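Local coordinates for 11S globulin seed storage protein (Amaranthus hypochondriacus, PDB 3QAC), which serves as a seed storage protein, a nutrient reservoir of the 11S globulin family built from cupin domains, at the interface of chains A and B. Coordinates in Å, arbitrary orientation; residue numbers count along the deposited sequence, not the author numbering. Chains: chain A/B, 11S globulin seed storage protein.

Contact 1: the interface of chains A and B. Residues chain A 92, 126-129; chain B 419-421, 441.
B:Lys441 reaches A:Asp126 and A:Gln127 through a side chain that is extended except for a bend at chi3 (61°). The bend turns the tip, and the ammonium NZ ends beside both residues. A:Asp126 holds CG anti to its backbone N (chi1 -160°), and its side chain crosses that of B:Lys441 at about a right angle. NZ forms a salt bridge with OD2 of A:Asp126 at 2.8 Å, on the syn side of the carboxylate and somewhat out of its plane. NZ also donates to the backbone O of A:Gln127 at 2.6 Å. Within its own chain it donates to the O of B:Leu421 at 2.5 Å. The ammonium is thus gripped by a carboxylate and by carbonyls from both chains. The negative charge of A:Asp126 would be expected to favour the charged lysine. A methionine in place of B:Lys441 would probably leave the A:Asp126 carboxylate without its opposite charge and the two carbonyls without their donor.

B:Ser420 is held at two points. The backbone N of A:Gln129 donates to its O at 3.1 Å, nearly straight (164° at H). The amide NE2 of A:Gln129 donates to its hydroxyl OG at 2.9 Å, on a more bent line. CG of A:Gln129 packs on CB of B:Ser420 at 3.7 Å. The A:His128 ring is tied to the same strip: its ND1 donates to the O of A:Gln129 at 3.1 Å. OE1 of A:Glu92 lies 3.0 Å from the O of B:Arg419; with no donor seen between these two oxygens, the contact is doubtful.

The site is a polar, salt-bridged patch of the subunit interface. Chain A supplies loop residues between strands 80-86 and 131-135, in its N-terminal cupin region. Chain B supplies the C-terminal end of helix 417-420, the residue after it and helix 434-442, all near its C-terminal end.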
loop_
_atom_site.group_PDB
_atom_site.type_symbol
_atom_site.label_atom_id
_atom_site.label_comp_id
_atom_site.label_asym_id
_atom_site.label_seq_id
_atom_site.Cartn_x
_atom_site.Cartn_y
_atom_site.Cartn_z
ATOM N N GLU A 92 -19.200 25.625 -8.328
ATOM C CA GLU A 92 -20.177 25.809 -9.394
ATOM C C GLU A 92 -19.718 26.897 -10.384
ATOM O O GLU A 92 -18.729 27.602 -10.165
ATOM C CB GLU A 92 -21.568 26.130 -8.831
ATOM C CG GLU A 92 -22.238 24.966 -8.074
ATOM C CD GLU A 92 -22.352 23.674 -8.903
ATOM O OE1 GLU A 92 -23.415 23.442 -9.525
ATOM O OE2 GLU A 92 -21.378 22.885 -8.922
ATOM N N ASP A 126 -28.144 28.325 -15.639
ATOM C CA ASP A 126 -27.648 27.045 -15.149
ATOM C C ASP A 126 -26.321 27.170 -14.420
ATOM O O ASP A 126 -25.524 28.067 -14.691
ATOM C CB ASP A 126 -27.496 26.047 -16.300
ATOM C CG ASP A 126 -27.459 24.599 -15.818
ATOM O OD1 ASP A 126 -26.844 23.754 -16.509
ATOM O OD2 ASP A 126 -28.046 24.310 -14.748
ATOM N N GLN A 127 -26.102 26.257 -13.484
ATOM C CA GLN A 127 -24.822 26.112 -12.821
ATOM C C GLN A 127 -24.405 24.650 -12.923
ATOM O O GLN A 127 -25.219 23.737 -12.736
ATOM C CB GLN A 127 -24.922 26.492 -11.345
ATOM C CG GLN A 127 -25.698 27.765 -11.046
ATOM C CD GLN A 127 -26.093 27.855 -9.578
ATOM O OE1 GLN A 127 -27.160 28.369 -9.242
ATOM N NE2 GLN A 127 -25.242 27.329 -8.696
ATOM N N HIS A 128 -23.134 24.426 -13.222
ATOM C CA HIS A 128 -22.585 23.084 -13.179
ATOM C C HIS A 128 -21.082 23.150 -12.964
ATOM O O HIS A 128 -20.493 24.229 -12.977
ATOM C CB HIS A 128 -22.948 22.290 -14.437
ATOM C CG HIS A 128 -22.728 23.030 -15.718
ATOM N ND1 HIS A 128 -21.471 23.343 -16.191
ATOM C CD2 HIS A 128 -23.602 23.476 -16.649
ATOM C CE1 HIS A 128 -21.581 23.970 -17.350
ATOM N NE2 HIS A 128 -22.864 24.062 -17.651
ATOM N N GLN A 129 -20.456 22.005 -12.746
ATOM C CA GLN A 129 -19.022 22.019 -12.517
ATOM C C GLN A 129 -18.286 22.169 -13.836
ATOM O O GLN A 129 -18.897 22.153 -14.909
ATOM C CB GLN A 129 -18.562 20.765 -11.775
ATOM C CG GLN A 129 -18.690 20.835 -10.260
ATOM C CD GLN A 129 -17.952 19.690 -9.597
ATOM O OE1 GLN A 129 -16.865 19.295 -10.040
ATOM N NE2 GLN A 129 -18.542 19.136 -8.546
ATOM N N ARG B 419 -26.621 18.559 -8.962
ATOM C CA ARG B 419 -26.457 19.987 -9.190
ATOM C C ARG B 419 -25.203 20.319 -10.001
ATOM O O ARG B 419 -25.175 21.302 -10.724
ATOM C CB ARG B 419 -26.426 20.725 -7.866
ATOM C CG ARG B 419 -26.316 22.202 -8.034
ATOM C CD ARG B 419 -27.137 22.903 -6.986
ATOM N NE ARG B 419 -26.653 24.259 -6.780
ATOM C CZ ARG B 419 -27.265 25.147 -6.011
ATOM N NH1 ARG B 419 -26.746 26.369 -5.874
ATOM N NH2 ARG B 419 -28.395 24.807 -5.383
ATOM N N SER B 420 -24.172 19.491 -9.878
ATOM C CA SER B 420 -22.973 19.647 -10.688
ATOM C C SER B 420 -23.197 19.280 -12.159
ATOM O O SER B 420 -22.404 19.658 -13.020
ATOM C CB SER B 420 -21.824 18.827 -10.105
ATOM O OG SER B 420 -21.438 19.332 -8.838
ATOM N N LEU B 421 -24.271 18.551 -12.442
ATOM C CA LEU B 421 -24.608 18.172 -13.820
ATOM C C LEU B 421 -25.225 19.320 -14.618
ATOM O O LEU B 421 -26.130 19.989 -14.135
ATOM C CB LEU B 421 -25.587 17.000 -13.832
ATOM C CG LEU B 421 -25.083 15.677 -13.281
ATOM C CD1 LEU B 421 -26.187 14.660 -13.312
ATOM C CD2 LEU B 421 -23.869 15.209 -14.100
ATOM N N LYS B 441 -32.601 19.695 -9.951
ATOM C CA LYS B 441 -31.335 20.309 -9.579
ATOM C C LYS B 441 -31.441 21.253 -8.390
ATOM O O LYS B 441 -30.581 21.230 -7.511
ATOM C CB LYS B 441 -30.700 21.048 -10.759
ATOM C CG LYS B 441 -30.190 20.137 -11.856
ATOM C CD LYS B 441 -29.325 20.889 -12.863
ATOM C CE LYS B 441 -28.094 21.496 -12.215
ATOM N NZ LYS B 441 -27.184 22.096 -13.232
#

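Contact 2: the interface of chains A and B. Residues chain A 62, 64-65, 86, 149, 183-184, 212; chain B 421, 425, 429-430.
B:Ile429 enters a group of apolar side chains of chain A, with A:Leu62 and A:Leu64 at one branch and A:Pro65 at the tip. Its CB lies 3.7 Å from CD2 of A:Leu64 and also faces the methyl of A:Ala184. The branch methyl CG2 packs tightly on CD2 of A:Leu62 at 3.4 Å, and A:Leu64 CD2 is nearly as close. CG1 takes the crowded position between the backbone N and the carbonyl carbon (chi1 61°). It lies near CB of A:Ala184 and over one face of the ring of B:Tyr430. CD1 of B:Ile429, at the end of an extended chain, meets CG of A:Pro65 tip to tip at 3.6 Å.

A:Trp149 receives two further side chains. CG2 of B:Val425 sits over the face of its six-membered ring, 3.7 Å from the centroid, as a CH-pi contact. CD2 of B:Leu421 touches CD1 of the A:Trp149 indole at 3.3 Å and also packs against SD of A:Met86 at 3.5 Å.

The phenol OH of B:Tyr430 donates to the backbone O of A:Leu183 at 2.6 Å. Its ring carbon CE2 packs on CB of A:Ala184 at 3.4 Å. The bond gives the phenol hydroxyl a partner at the margin of the apolar cluster. The site probably helps anchor helix 423-430 of one subunit on the N-terminal cupin domain of its neighbour.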
loop_
_atom_site.group_PDB
_atom_site.type_symbol
_atom_site.label_atom_id
_atom_site.label_comp_id
_atom_site.label_asym_id
_atom_site.label_seq_id
_atom_site.Cartn_x
_atom_site.Cartn_y
_atom_site.Cartn_z
ATOM N N LEU A 62 -24.388 10.134 -25.056
ATOM C CA LEU A 62 -24.094 10.553 -23.702
ATOM C C LEU A 62 -23.825 9.354 -22.788
ATOM O O LEU A 62 -24.746 8.616 -22.425
ATOM C CB LEU A 62 -25.252 11.387 -23.161
ATOM C CG LEU A 62 -25.178 11.848 -21.712
ATOM C CD1 LEU A 62 -23.955 12.713 -21.498
ATOM C CD2 LEU A 62 -26.416 12.620 -21.397
ATOM N N LEU A 64 -23.740 7.941 -19.570
ATOM C CA LEU A 64 -24.424 8.340 -18.346
ATOM C C LEU A 64 -23.416 8.508 -17.212
ATOM O O LEU A 64 -22.369 7.875 -17.210
ATOM C CB LEU A 64 -25.490 7.306 -17.966
ATOM C CG LEU A 64 -26.554 6.939 -19.016
ATOM C CD1 LEU A 64 -27.376 5.770 -18.553
ATOM C CD2 LEU A 64 -27.462 8.101 -19.311
ATOM N N PRO A 65 -23.717 9.381 -16.249
ATOM C CA PRO A 65 -22.805 9.509 -15.120
ATOM C C PRO A 65 -22.640 8.196 -14.356
ATOM O O PRO A 65 -23.618 7.500 -14.058
ATOM C CB PRO A 65 -23.497 10.545 -14.230
ATOM C CG PRO A 65 -24.897 10.670 -14.773
ATOM C CD PRO A 65 -24.736 10.438 -16.233
ATOM N N MET A 86 -17.677 15.427 -11.617
ATOM C CA MET A 86 -18.342 16.036 -10.474
ATOM C C MET A 86 -17.529 15.786 -9.231
ATOM O O MET A 86 -17.856 14.914 -8.425
ATOM C CB MET A 86 -19.760 15.494 -10.277
ATOM C CG MET A 86 -20.715 15.813 -11.424
ATOM S SD MET A 86 -20.726 14.494 -12.641
ATOM C CE MET A 86 -21.837 13.323 -11.855
ATOM N N TRP A 149 -19.439 11.837 -16.448
ATOM C CA TRP A 149 -20.167 11.481 -17.646
ATOM C C TRP A 149 -19.363 11.995 -18.822
ATOM O O TRP A 149 -18.497 12.856 -18.670
ATOM C CB TRP A 149 -21.558 12.107 -17.626
ATOM C CG TRP A 149 -21.511 13.568 -17.373
ATOM C CD1 TRP A 149 -21.570 14.190 -16.165
ATOM C CD2 TRP A 149 -21.385 14.600 -18.352
ATOM N NE1 TRP A 149 -21.500 15.545 -16.328
ATOM C CE2 TRP A 149 -21.381 15.827 -17.663
ATOM C CE3 TRP A 149 -21.283 14.607 -19.747
ATOM C CZ2 TRP A 149 -21.267 17.052 -18.313
ATOM C CZ3 TRP A 149 -21.169 15.837 -20.398
ATOM C CH2 TRP A 149 -21.163 17.039 -19.676
ATOM N N LEU A 183 -25.419 6.540 -12.100
ATOM C CA LEU A 183 -26.247 7.555 -11.473
ATOM C C LEU A 183 -27.522 7.791 -12.258
ATOM O O LEU A 183 -28.305 8.674 -11.924
ATOM C CB LEU A 183 -25.451 8.848 -11.366
ATOM C CG LEU A 183 -24.489 8.758 -10.194
ATOM C CD1 LEU A 183 -23.451 9.862 -10.244
ATOM C CD2 LEU A 183 -25.312 8.826 -8.920
ATOM N N ALA A 184 -27.712 7.004 -13.307
ATOM C CA ALA A 184 -28.873 7.139 -14.172
ATOM C C ALA A 184 -28.991 5.913 -15.070
ATOM O O ALA A 184 -28.019 5.189 -15.278
ATOM C CB ALA A 184 -28.761 8.424 -15.026
ATOM N N PHE A 212 -29.886 4.905 -7.804
ATOM C CA PHE A 212 -31.155 5.470 -7.370
ATOM C C PHE A 212 -32.229 4.399 -7.301
ATOM O O PHE A 212 -33.051 4.412 -6.390
ATOM C CB PHE A 212 -31.584 6.621 -8.273
ATOM C CG PHE A 212 -30.720 7.838 -8.139
ATOM C CD1 PHE A 212 -30.068 8.366 -9.234
ATOM C CD2 PHE A 212 -30.536 8.431 -6.903
ATOM C CE1 PHE A 212 -29.261 9.486 -9.104
ATOM C CE2 PHE A 212 -29.732 9.537 -6.766
ATOM C CZ PHE A 212 -29.091 10.067 -7.870
ATOM N N LEU B 421 -24.271 18.551 -12.442
ATOM C CA LEU B 421 -24.608 18.172 -13.820
ATOM C C LEU B 421 -25.225 19.320 -14.618
ATOM O O LEU B 421 -26.130 19.989 -14.135
ATOM C CB LEU B 421 -25.587 17.000 -13.832
ATOM C CG LEU B 421 -25.083 15.677 -13.281
ATOM C CD1 LEU B 421 -26.187 14.660 -13.312
ATOM C CD2 LEU B 421 -23.869 15.209 -14.100
ATOM N N VAL B 425 -27.733 17.542 -19.490
ATOM C CA VAL B 425 -27.330 16.193 -19.136
ATOM C C VAL B 425 -28.393 15.595 -18.228
ATOM O O VAL B 425 -28.829 14.457 -18.420
ATOM C CB VAL B 425 -25.952 16.162 -18.447
ATOM C CG1 VAL B 425 -25.673 14.784 -17.855
ATOM C CG2 VAL B 425 -24.850 16.577 -19.438
ATOM N N ILE B 429 -30.450 12.422 -19.377
ATOM C CA ILE B 429 -30.169 11.133 -18.736
ATOM C C ILE B 429 -31.365 10.623 -17.966
ATOM O O ILE B 429 -31.487 9.423 -17.722
ATOM C CB ILE B 429 -28.955 11.165 -17.765
ATOM C CG1 ILE B 429 -29.196 12.156 -16.621
ATOM C CG2 ILE B 429 -27.664 11.457 -18.508
ATOM C CD1 ILE B 429 -28.058 12.237 -15.641
ATOM N N TYR B 430 -32.247 11.529 -17.567
ATOM C CA TYR B 430 -33.411 11.105 -16.814
ATOM C C TYR B 430 -34.665 11.118 -17.674
ATOM O O TYR B 430 -35.730 10.705 -17.228
ATOM C CB TYR B 430 -33.566 11.949 -15.547
ATOM C CG TYR B 430 -32.432 11.719 -14.577
ATOM C CD1 TYR B 430 -31.613 12.770 -14.169
ATOM C CD2 TYR B 430 -32.142 10.434 -14.107
ATOM C CE1 TYR B 430 -30.563 12.565 -13.287
ATOM C CE2 TYR B 430 -31.090 10.211 -13.227
ATOM C CZ TYR B 430 -30.297 11.285 -12.818
ATOM O OH TYR B 430 -29.236 11.091 -11.943
#

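Contacts 1 and 2 are about 12 Å apart between the centres of their C-alpha atoms. They share B:Leu421: its backbone O belongs to contact 1 and its side chain to contact 2. On chain B the helices 417-420, 423-430 and 434-442 follow one another, so one helical segment supplies both. Contact 1 is mainly polar and contact 2 mainly apolar. Both lie in an interface that is not an exact two-fold, as suits repetition around the three-subunit assembly deposited for this proglobulin. The family's mature protein is a hexamer, and these contacts probably hold subunits together within each trimer.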